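RNA-dependent RNA polymerase (Dera Ghazi Khan orthonairovirus, PDB 6DX2) probably carries out RNA synthesis as the full-length L protein, of which this chain is the viral OTU domain, a cysteine protease with deubiquitinase activity. Local coordinates at residues R59-K62 against N63-S67; Q75-Q78 against A79-Y83; N82-N85 against S86-R90; G101-E104 against A105-S109. All blocks are in the same frame, centred on the assembly; numbering follows the deposited sequence.

Interaction 1 (R59-K62 against N63-S67)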
loop_
_atom_site.group_PDB
_atom_site.type_symbol
_atom_site.label_atom_id
_atom_site.label_comp_id
_atom_site.label_asym_id
_atom_site.label_seq_id
_atom_site.Cartn_x
_atom_site.Cartn_y
_atom_site.Cartn_z
ATOM N N ARG A 59 2.318 -2.858 14.379
ATOM C CA ARG A 59 3.475 -3.743 14.495
ATOM C C ARG A 59 3.148 -5.172 14.071
ATOM O O ARG A 59 3.999 -5.861 13.499
ATOM C CB ARG A 59 4.018 -3.759 15.934
ATOM C CG ARG A 59 4.318 -2.373 16.554
ATOM C CD ARG A 59 5.150 -2.470 17.871
ATOM N NE ARG A 59 6.559 -2.546 17.496
ATOM C CZ ARG A 59 7.437 -1.550 17.620
ATOM N NH1 ARG A 59 7.084 -0.389 18.176
ATOM N NH2 ARG A 59 8.686 -1.731 17.215
ATOM N N SER A 60 1.944 -5.657 14.359
ATOM C CA SER A 60 1.647 -7.029 13.965
ATOM C C SER A 60 1.527 -7.161 12.454
ATOM O O SER A 60 1.780 -8.241 11.907
ATOM C CB SER A 60 0.384 -7.510 14.666
ATOM O OG SER A 60 -0.702 -6.750 14.226
ATOM N N ILE A 61 1.176 -6.086 11.768
ATOM C CA ILE A 61 1.184 -6.119 10.307
ATOM C C ILE A 61 2.599 -6.327 9.791
ATOM O O ILE A 61 2.826 -7.100 8.856
ATOM C CB ILE A 61 0.571 -4.830 9.756
ATOM C CG1 ILE A 61 -0.939 -4.891 9.983
ATOM C CG2 ILE A 61 0.915 -4.665 8.305
ATOM C CD1 ILE A 61 -1.488 -3.550 10.174
ATOM N N LYS A 62 3.570 -5.634 10.400
ATOM C CA LYS A 62 4.975 -5.887 10.091
ATOM C C LYS A 62 5.340 -7.342 10.296
ATOM O O LYS A 62 6.153 -7.890 9.548
ATOM C CB LYS A 62 5.899 -5.023 10.967
ATOM C CG LYS A 62 5.894 -3.550 10.517
ATOM C CD LYS A 62 6.918 -2.786 11.348
ATOM C CE LYS A 62 7.590 -1.773 10.490
ATOM N NZ LYS A 62 8.706 -1.136 11.191
ATOM N N ASN A 63 4.838 -7.961 11.381
ATOM C CA ASN A 63 5.204 -9.350 11.642
ATOM C C ASN A 63 4.645 -10.272 10.570
ATOM O O ASN A 63 5.299 -11.250 10.181
ATOM C CB ASN A 63 4.721 -9.774 13.033
ATOM C CG ASN A 63 5.510 -9.087 14.143
ATOM O OD1 ASN A 63 6.651 -8.702 13.935
ATOM N ND2 ASN A 63 4.908 -8.941 15.318
ATOM N N THR A 64 3.443 -9.951 10.079
ATOM C CA THR A 64 2.843 -10.700 8.987
ATOM C C THR A 64 3.680 -10.571 7.724
ATOM O O THR A 64 3.974 -11.576 7.061
ATOM C CB THR A 64 1.413 -10.207 8.768
ATOM O OG1 THR A 64 0.635 -10.571 9.915
ATOM C CG2 THR A 64 0.845 -10.883 7.556
ATOM N N ILE A 65 4.142 -9.354 7.433
ATOM C CA ILE A 65 5.018 -9.147 6.279
ATOM C C ILE A 65 6.302 -9.949 6.446
ATOM O O ILE A 65 6.819 -10.565 5.499
ATOM C CB ILE A 65 5.328 -7.654 6.125
ATOM C CG1 ILE A 65 4.069 -6.908 5.725
ATOM C CG2 ILE A 65 6.469 -7.425 5.089
ATOM C CD1 ILE A 65 4.298 -5.386 5.833
ATOM N N ALA A 66 6.844 -9.945 7.655
ATOM C CA ALA A 66 8.091 -10.630 7.876
ATOM C C ALA A 66 7.913 -12.132 7.670
ATOM O O ALA A 66 8.793 -12.788 7.125
ATOM C CB ALA A 66 8.612 -10.313 9.278
ATOM N N SER A 67 6.767 -12.686 8.094
ATOM C CA SER A 67 6.551 -14.118 7.935
ATOM C C SER A 67 6.459 -14.473 6.462
ATOM O O SER A 67 7.018 -15.503 6.027
ATOM C CB SER A 67 5.282 -14.572 8.676
ATOM O OG SER A 67 4.113 -14.421 7.868
HETATM O O HOH W 1 6.911 -5.931 15.021
#

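Interaction 2 (Q75-Q78 against A79-Y83)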
loop_
_atom_site.group_PDB
_atom_site.type_symbol
_atom_site.label_atom_id
_atom_site.label_comp_id
_atom_site.label_asym_id
_atom_site.label_seq_id
_atom_site.Cartn_x
_atom_site.Cartn_y
_atom_site.Cartn_z
ATOM N N GLN A 75 8.697 -14.644 -4.011
ATOM C CA GLN A 75 7.567 -13.818 -4.405
ATOM C C GLN A 75 7.706 -12.353 -3.977
ATOM O O GLN A 75 6.856 -11.532 -4.324
ATOM C CB GLN A 75 6.283 -14.375 -3.796
ATOM C CG GLN A 75 6.162 -15.895 -3.977
ATOM C CD GLN A 75 6.333 -16.332 -5.425
ATOM O OE1 GLN A 75 7.265 -17.088 -5.769
ATOM N NE2 GLN A 75 5.432 -15.857 -6.287
ATOM N N CYS A 76 8.743 -12.006 -3.223
ATOM C CA CYS A 76 8.950 -10.623 -2.784
ATOM C C CYS A 76 9.786 -9.885 -3.829
ATOM O O CYS A 76 10.973 -9.593 -3.625
ATOM C CB CYS A 76 9.644 -10.623 -1.427
ATOM S SG CYS A 76 8.625 -11.430 -0.124
ATOM N N VAL A 77 9.168 -9.668 -4.996
ATOM C CA VAL A 77 9.948 -9.265 -6.176
ATOM C C VAL A 77 10.666 -7.946 -5.910
ATOM O O VAL A 77 11.878 -7.811 -6.169
ATOM C CB VAL A 77 9.037 -9.151 -7.415
ATOM C CG1 VAL A 77 9.779 -8.563 -8.623
ATOM C CG2 VAL A 77 8.438 -10.499 -7.759
ATOM N N GLN A 78 9.927 -6.952 -5.387
ATOM C CA GLN A 78 10.538 -5.645 -5.220
ATOM C C GLN A 78 11.544 -5.662 -4.087
ATOM O O GLN A 78 12.605 -5.040 -4.189
ATOM C CB GLN A 78 9.469 -4.574 -4.988
ATOM C CG GLN A 78 8.533 -4.317 -6.178
ATOM C CD GLN A 78 9.255 -3.882 -7.458
ATOM O OE1 GLN A 78 9.501 -4.692 -8.369
ATOM N NE2 GLN A 78 9.593 -2.600 -7.535
ATOM N N ALA A 79 11.246 -6.400 -3.009
ATOM C CA ALA A 79 12.191 -6.505 -1.907
ATOM C C ALA A 79 13.533 -7.063 -2.370
ATOM O O ALA A 79 14.585 -6.593 -1.925
ATOM C CB ALA A 79 11.620 -7.384 -0.801
ATOM N N LYS A 80 13.508 -8.065 -3.266
ATOM C CA LYS A 80 14.720 -8.670 -3.828
ATOM C C LYS A 80 15.585 -7.695 -4.606
ATOM O O LYS A 80 16.781 -7.948 -4.768
ATOM C CB LYS A 80 14.317 -9.829 -4.733
ATOM C CG LYS A 80 13.917 -11.076 -3.991
ATOM C CD LYS A 80 13.887 -12.257 -4.957
ATOM C CE LYS A 80 12.520 -12.426 -5.618
ATOM N NZ LYS A 80 12.412 -13.652 -6.511
ATOM N N LEU A 81 15.029 -6.593 -5.095
ATOM C CA LEU A 81 15.843 -5.582 -5.774
ATOM C C LEU A 81 16.635 -4.738 -4.799
ATOM O O LEU A 81 17.690 -4.210 -5.158
ATOM C CB LEU A 81 14.964 -4.645 -6.608
ATOM C CG LEU A 81 14.426 -5.199 -7.920
ATOM C CD1 LEU A 81 15.583 -5.639 -8.790
ATOM C CD2 LEU A 81 13.463 -6.340 -7.697
ATOM N N ASN A 82 16.132 -4.590 -3.576
ATOM C CA ASN A 82 16.696 -3.714 -2.566
ATOM C C ASN A 82 17.477 -4.459 -1.498
ATOM O O ASN A 82 18.177 -3.819 -0.723
ATOM C CB ASN A 82 15.573 -2.907 -1.886
ATOM C CG ASN A 82 14.959 -1.844 -2.802
ATOM O OD1 ASN A 82 15.490 -1.577 -3.876
ATOM N ND2 ASN A 82 13.871 -1.170 -2.329
ATOM N N TYR A 83 17.351 -5.778 -1.401
ATOM C CA TYR A 83 17.964 -6.513 -0.300
ATOM C C TYR A 83 18.539 -7.813 -0.818
ATOM O O TYR A 83 17.945 -8.448 -1.693
ATOM C CB TYR A 83 16.949 -6.827 0.813
ATOM C CG TYR A 83 16.530 -5.583 1.519
ATOM C CD1 TYR A 83 17.258 -5.097 2.592
ATOM C CD2 TYR A 83 15.417 -4.879 1.098
ATOM C CE1 TYR A 83 16.904 -3.926 3.223
ATOM C CE2 TYR A 83 15.039 -3.702 1.731
ATOM C CZ TYR A 83 15.783 -3.234 2.793
ATOM O OH TYR A 83 15.390 -2.064 3.426
#

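Interaction 3 (N82-N85 against S86-R90)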
loop_
_atom_site.group_PDB
_atom_site.type_symbol
_atom_site.label_atom_id
_atom_site.label_comp_id
_atom_site.label_asym_id
_atom_site.label_seq_id
_atom_site.Cartn_x
_atom_site.Cartn_y
_atom_site.Cartn_z
ATOM N N ASN A 82 16.132 -4.590 -3.576
ATOM C CA ASN A 82 16.696 -3.714 -2.566
ATOM C C ASN A 82 17.477 -4.459 -1.498
ATOM O O ASN A 82 18.177 -3.819 -0.723
ATOM C CB ASN A 82 15.573 -2.907 -1.886
ATOM C CG ASN A 82 14.959 -1.844 -2.802
ATOM O OD1 ASN A 82 15.490 -1.577 -3.876
ATOM N ND2 ASN A 82 13.871 -1.170 -2.329
ATOM N N TYR A 83 17.351 -5.778 -1.401
ATOM C CA TYR A 83 17.964 -6.513 -0.300
ATOM C C TYR A 83 18.539 -7.813 -0.818
ATOM O O TYR A 83 17.945 -8.448 -1.693
ATOM C CB TYR A 83 16.949 -6.827 0.813
ATOM C CG TYR A 83 16.530 -5.583 1.519
ATOM C CD1 TYR A 83 17.258 -5.097 2.592
ATOM C CD2 TYR A 83 15.417 -4.879 1.098
ATOM C CE1 TYR A 83 16.904 -3.926 3.223
ATOM C CE2 TYR A 83 15.039 -3.702 1.731
ATOM C CZ TYR A 83 15.783 -3.234 2.793
ATOM O OH TYR A 83 15.390 -2.064 3.426
ATOM N N ALA A 84 19.677 -8.234 -0.236
ATOM C CA ALA A 84 20.360 -9.448 -0.685
ATOM C C ALA A 84 19.617 -10.720 -0.299
ATOM O O ALA A 84 19.711 -11.726 -1.008
ATOM C CB ALA A 84 21.787 -9.510 -0.121
ATOM N N ASN A 85 18.914 -10.722 0.825
ATOM C CA ASN A 85 18.229 -11.925 1.270
ATOM C C ASN A 85 17.096 -11.508 2.185
ATOM O O ASN A 85 16.968 -10.331 2.561
ATOM C CB ASN A 85 19.167 -12.876 2.007
ATOM C CG ASN A 85 19.961 -12.168 3.087
ATOM O OD1 ASN A 85 19.415 -11.777 4.116
ATOM N ND2 ASN A 85 21.273 -12.022 2.867
ATOM N N SER A 86 16.236 -12.483 2.496
ATOM C CA SER A 86 15.081 -12.182 3.338
ATOM C C SER A 86 15.522 -11.782 4.742
ATOM O O SER A 86 14.865 -10.957 5.390
ATOM C CB SER A 86 14.121 -13.384 3.402
ATOM O OG SER A 86 14.671 -14.383 4.240
ATOM N N SER A 87 16.637 -12.312 5.214
ATOM C CA SER A 87 17.082 -11.991 6.568
ATOM C C SER A 87 17.446 -10.514 6.699
ATOM O O SER A 87 17.046 -9.847 7.667
ATOM C CB SER A 87 18.272 -12.880 6.954
ATOM O OG SER A 87 18.589 -12.610 8.297
ATOM N N ASP A 88 18.212 -9.990 5.732
ATOM C CA ASP A 88 18.506 -8.557 5.694
ATOM C C ASP A 88 17.225 -7.722 5.599
ATOM O O ASP A 88 17.090 -6.707 6.299
ATOM C CB ASP A 88 19.416 -8.229 4.511
ATOM C CG ASP A 88 20.792 -8.873 4.623
ATOM O OD1 ASP A 88 21.170 -9.314 5.738
ATOM O OD2 ASP A 88 21.483 -8.952 3.583
ATOM N N TYR A 89 16.284 -8.124 4.727
ATOM C CA TYR A 89 15.055 -7.367 4.579
ATOM C C TYR A 89 14.304 -7.314 5.901
ATOM O O TYR A 89 13.867 -6.232 6.351
ATOM C CB TYR A 89 14.163 -7.966 3.486
ATOM C CG TYR A 89 12.765 -7.315 3.468
ATOM C CD1 TYR A 89 12.592 -5.979 3.109
ATOM C CD2 TYR A 89 11.647 -8.025 3.856
ATOM C CE1 TYR A 89 11.381 -5.387 3.152
ATOM C CE2 TYR A 89 10.406 -7.425 3.877
ATOM C CZ TYR A 89 10.278 -6.106 3.517
ATOM O OH TYR A 89 9.039 -5.510 3.530
ATOM N N ARG A 90 14.130 -8.476 6.542
ATOM C CA ARG A 90 13.285 -8.485 7.732
ATOM C C ARG A 90 13.899 -7.658 8.847
ATOM O O ARG A 90 13.180 -6.954 9.559
ATOM C CB ARG A 90 13.020 -9.909 8.205
ATOM C CG ARG A 90 12.103 -10.645 7.245
ATOM C CD ARG A 90 11.985 -12.110 7.717
ATOM N NE ARG A 90 12.955 -12.989 7.067
ATOM C CZ ARG A 90 13.838 -13.738 7.724
ATOM N NH1 ARG A 90 13.875 -13.698 9.050
ATOM N NH2 ARG A 90 14.675 -14.516 7.051
HETATM O O HOH W 2 20.913 -6.906 1.868
#

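Interaction 4 (G101-E104 against A105-S109)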
loop_
_atom_site.group_PDB
_atom_site.type_symbol
_atom_site.label_atom_id
_atom_site.label_comp_id
_atom_site.label_asym_id
_atom_site.label_seq_id
_atom_site.Cartn_x
_atom_site.Cartn_y
_atom_site.Cartn_z
ATOM N N GLY A 101 6.443 1.170 1.734
ATOM C CA GLY A 101 6.069 1.603 0.409
ATOM C C GLY A 101 5.707 0.419 -0.435
ATOM O O GLY A 101 5.179 -0.565 0.075
ATOM N N SER A 102 6.060 0.506 -1.713
ATOM C CA SER A 102 5.618 -0.515 -2.680
ATOM C C SER A 102 6.144 -1.896 -2.327
ATOM O O SER A 102 5.479 -2.897 -2.618
ATOM C CB SER A 102 6.046 -0.076 -4.078
ATOM O OG SER A 102 7.427 -0.028 -4.148
ATOM N N VAL A 103 7.353 -1.994 -1.751
ATOM C CA VAL A 103 7.894 -3.303 -1.359
ATOM C C VAL A 103 6.949 -3.995 -0.389
ATOM O O VAL A 103 6.611 -5.176 -0.557
ATOM C CB VAL A 103 9.286 -3.137 -0.726
ATOM C CG1 VAL A 103 9.702 -4.447 -0.083
ATOM C CG2 VAL A 103 10.295 -2.742 -1.787
ATOM N N GLU A 104 6.478 -3.239 0.621
ATOM C CA GLU A 104 5.547 -3.753 1.607
ATOM C C GLU A 104 4.130 -3.889 1.054
ATOM O O GLU A 104 3.405 -4.785 1.480
ATOM C CB GLU A 104 5.525 -2.818 2.833
ATOM C CG GLU A 104 6.831 -2.959 3.608
ATOM C CD GLU A 104 8.000 -2.356 2.890
ATOM O OE1 GLU A 104 7.850 -1.293 2.213
ATOM O OE2 GLU A 104 9.073 -3.001 2.951
ATOM N N ALA A 105 3.713 -3.012 0.149
ATOM C CA ALA A 105 2.390 -3.187 -0.444
ATOM C C ALA A 105 2.327 -4.495 -1.224
ATOM O O ALA A 105 1.359 -5.266 -1.119
ATOM C CB ALA A 105 2.097 -2.006 -1.370
ATOM N N GLU A 106 3.372 -4.782 -1.983
ATOM C CA GLU A 106 3.399 -6.034 -2.740
ATOM C C GLU A 106 3.325 -7.228 -1.796
ATOM O O GLU A 106 2.511 -8.137 -1.994
ATOM C CB GLU A 106 4.654 -6.088 -3.594
ATOM C CG GLU A 106 4.883 -7.464 -4.253
ATOM C CD GLU A 106 6.016 -7.397 -5.237
ATOM O OE1 GLU A 106 7.126 -7.234 -4.738
ATOM O OE2 GLU A 106 5.799 -7.549 -6.475
ATOM N N ILE A 107 4.130 -7.210 -0.732
ATOM C CA ILE A 107 4.163 -8.354 0.195
ATOM C C ILE A 107 2.841 -8.487 0.939
ATOM O O ILE A 107 2.263 -9.585 1.041
ATOM C CB ILE A 107 5.335 -8.232 1.179
ATOM C CG1 ILE A 107 6.669 -8.387 0.458
ATOM C CG2 ILE A 107 5.250 -9.332 2.230
ATOM C CD1 ILE A 107 7.962 -8.078 1.380
ATOM N N LEU A 108 2.337 -7.376 1.486
ATOM C CA LEU A 108 1.105 -7.478 2.272
ATOM C C LEU A 108 -0.072 -7.943 1.429
ATOM O O LEU A 108 -0.951 -8.647 1.921
ATOM C CB LEU A 108 0.763 -6.106 2.906
ATOM C CG LEU A 108 -0.095 -6.233 4.145
ATOM C CD1 LEU A 108 0.365 -7.127 5.206
ATOM C CD2 LEU A 108 -0.195 -4.785 4.727
ATOM N N SER A 109 -0.165 -7.483 0.187
ATOM C CA SER A 109 -1.258 -7.954 -0.669
ATOM C C SER A 109 -1.237 -9.470 -0.807
ATOM O O SER A 109 -2.293 -10.136 -0.703
ATOM C CB SER A 109 -1.153 -7.292 -2.027
ATOM O OG SER A 109 -0.080 -7.766 -2.799
HETATM O O HOH W 3 8.402 -7.100 -2.478
#

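Interaction 1 (R59-K62 against N63-S67)
Asn63 is tied to Arg59 both directly and through a water. Its backbone N donates to Arg59 O at 3.1 Å, and the water bridges the same pair, giving one proton to Asn63 OD1 at 3.0 Å and the other to Arg59 O over a longer 3.3 Å. The first torsion explains the meeting: CG stands opposite the carbonyl carbon and beside the backbone N (chi1 -70°), which folds the amide back along the preceding turn. One position further on, Thr64 N donates to Ser60 O at 3.0 Å, while Thr64 OG1 lies 3.3 Å from that oxygen, at best a weak bond. Ile65 N to Ile61 O (3.0 Å) and Ala66 N to Lys62 O (2.9 Å) continue the alpha-helical spacing. On another side of the helix, Ile61 CG2 and Ile65 CD1 approach to 4.3 Å, a modest touch; both isoleucines also pack on Leu108, and Ile65 on Tyr89 and Phe44. Lys62 sends its bent chain elsewhere, to Met93 O by a hydrogen bond and to Phe44 by a cation-pi contact. Helix 58-71 is thus a worked case of amphipathic design: on its outer side a water joins the Asn63 amide to a carbonyl and a hydroxyl lies near another, whereas the buried side relies on branched hydrocarbon and sinks one lysine whose charge has both a carbonyl and an aromatic partner.

Interaction 2 (Q75-Q78 against A79-Y83)
Cys76 O receives Lys80 N at 3.0 Å with the donor nearly along the C=O axis, a fairly straight bond that spans the opening turn of helix 77-82. The lysine side chain follows the same carbonyl. Its CG, turned beside its own backbone N (chi1 -77°), comes within 3.3 Å of Cys76 O, and a bend at chi3 then brings the chain back along the start of the helix, where the ammonium is held by Gly74 O. The next bond is of another kind. Leu81 N reaches Gln78 O at 3.0 Å but over a span of three residues, and it comes from well above the carbonyl plane (62° out of it), away from the lone pairs. This tighter winding, repeated where Asn82 N donates to Ala79 O at 3.0 Å, suits a short and weakly bonded helix. Before it the chain makes an inverse gamma turn centred on Cys76, closed by a weak bond from Val77 N to Gln75 O. On the inner side Cys76 CB rests against Ala79 CB at 3.8 Å, a small apolar patch. That patch faces helix 102-112, Cys76 packing on Ile107 and Ala79 on Val103, and Gln78 N binds Glu106 OE1. Phe68 of helix 58-71 also covers Cys76, so the short helix lies along helix 102-112, while the turn before it, at Cys76, reaches helix 58-71.

Interaction 3 (N82-N85 against S86-R90)
Asn85 caps the N-terminus of helix 86-93: its OD1 accepts from Asp88 N at only 2.7 Å, with an N-H...O angle of 167°. CG sits between the backbone N and the carbonyl carbon (chi1 50°), the setting that turns the side-chain oxygen back over the first helical turn to serve as N-cap acceptor. The backbone carbonyl of the same residue begins the regular pattern, Asn85 O taking Tyr89 N at 3.2 Å. Asp88 adds an indirect link, for a water accepts from Ala84 N at 2.8 Å and donates to Asp88 OD2 at 2.7 Å, joining the incoming loop to the helix. Being at the positive end of the helix dipole, the Asp88 carboxylate would probably be favoured there in its charged form. Within the first turn Arg90 NH2 grips Ser86 OG, which lies close to the guanidinium plane. Inward of the polar cap the aromatic packing starts. Tyr83 and Tyr89 form a T-shaped pair, centroids 5.3 Å apart and planes at 68°, in which the edge of Tyr89 is directed at the face of Tyr83. Both hydroxyls are fixed elsewhere, Tyr83 OH on Asp92 and Tyr89 OH on Glu104, so each ring is pinned at its far end. The backbone of Tyr89 joins in through a CH-pi contact, its CA 4.0 Å from the centroid of the Tyr83 ring, while Tyr89 CD1 comes within 3.6 Å of Tyr83 CE2.

Interaction 4 (G101-E104 against A105-S109)
The start of helix 102-112, a buried helix of the OTU fold, has Gly101 as its N-cap and shows one half of a capping box: Glu104, three residues on, bends back so that its OE1 accepts from Gly101 N at 2.9 Å. The bend is at chi2 (71°), and the oxygen uses its anti lone pair, the one away from OE2. That second oxygen is held by the hydroxyls of Tyr89 and Tyr98, so the buried carboxylate is gripped by three donors. The helical bonds begin at once, Ala105 N to Gly101 O at 2.9 Å in the carbonyl plane, and run on through Leu108 N to Glu104 O at 2.8 Å. Along one side Val103 CG1 lies 4.3 Å from Ile107 CD1, the pair filling space against helices 77-82 and 58-71, while Ala105 turns to Leu118 and Tyr133 of the sheet. Glu106 is extended, with CG anti to the backbone N (chi1 171°), and its OE1 accepts from Gln78 N as well as from a water. That water donates to Glu106 OE1 at 2.6 Å and, less closely, to Val103 O at 3.3 Å; one turn on, Ser109 OG donates to Glu106 O at 2.7 Å.

In the fold
Interaction 4 is the buried member, its helix lying between the sheet and the helical layer; interactions 1 and 2 are partly buried, and interaction 3 lies at the surface. Interactions 1 and 4 meet through hydrocarbon, Ile61 and Ile65 against Ile107 and Leu108. Polar links join interaction 4 to interactions 2 and 3: Glu104 receives the hydroxyl of Tyr89 from interaction 3, and Glu106 the backbone of Gln78 from interaction 2. Interactions 2 and 3 share Asn82 and Tyr83, where one short helix runs into the next. The two N-caps, of interactions 3 and 4, differ with depth: an asparagine caps the outer helix, whereas a glycine with a buried glutamate opens the inner.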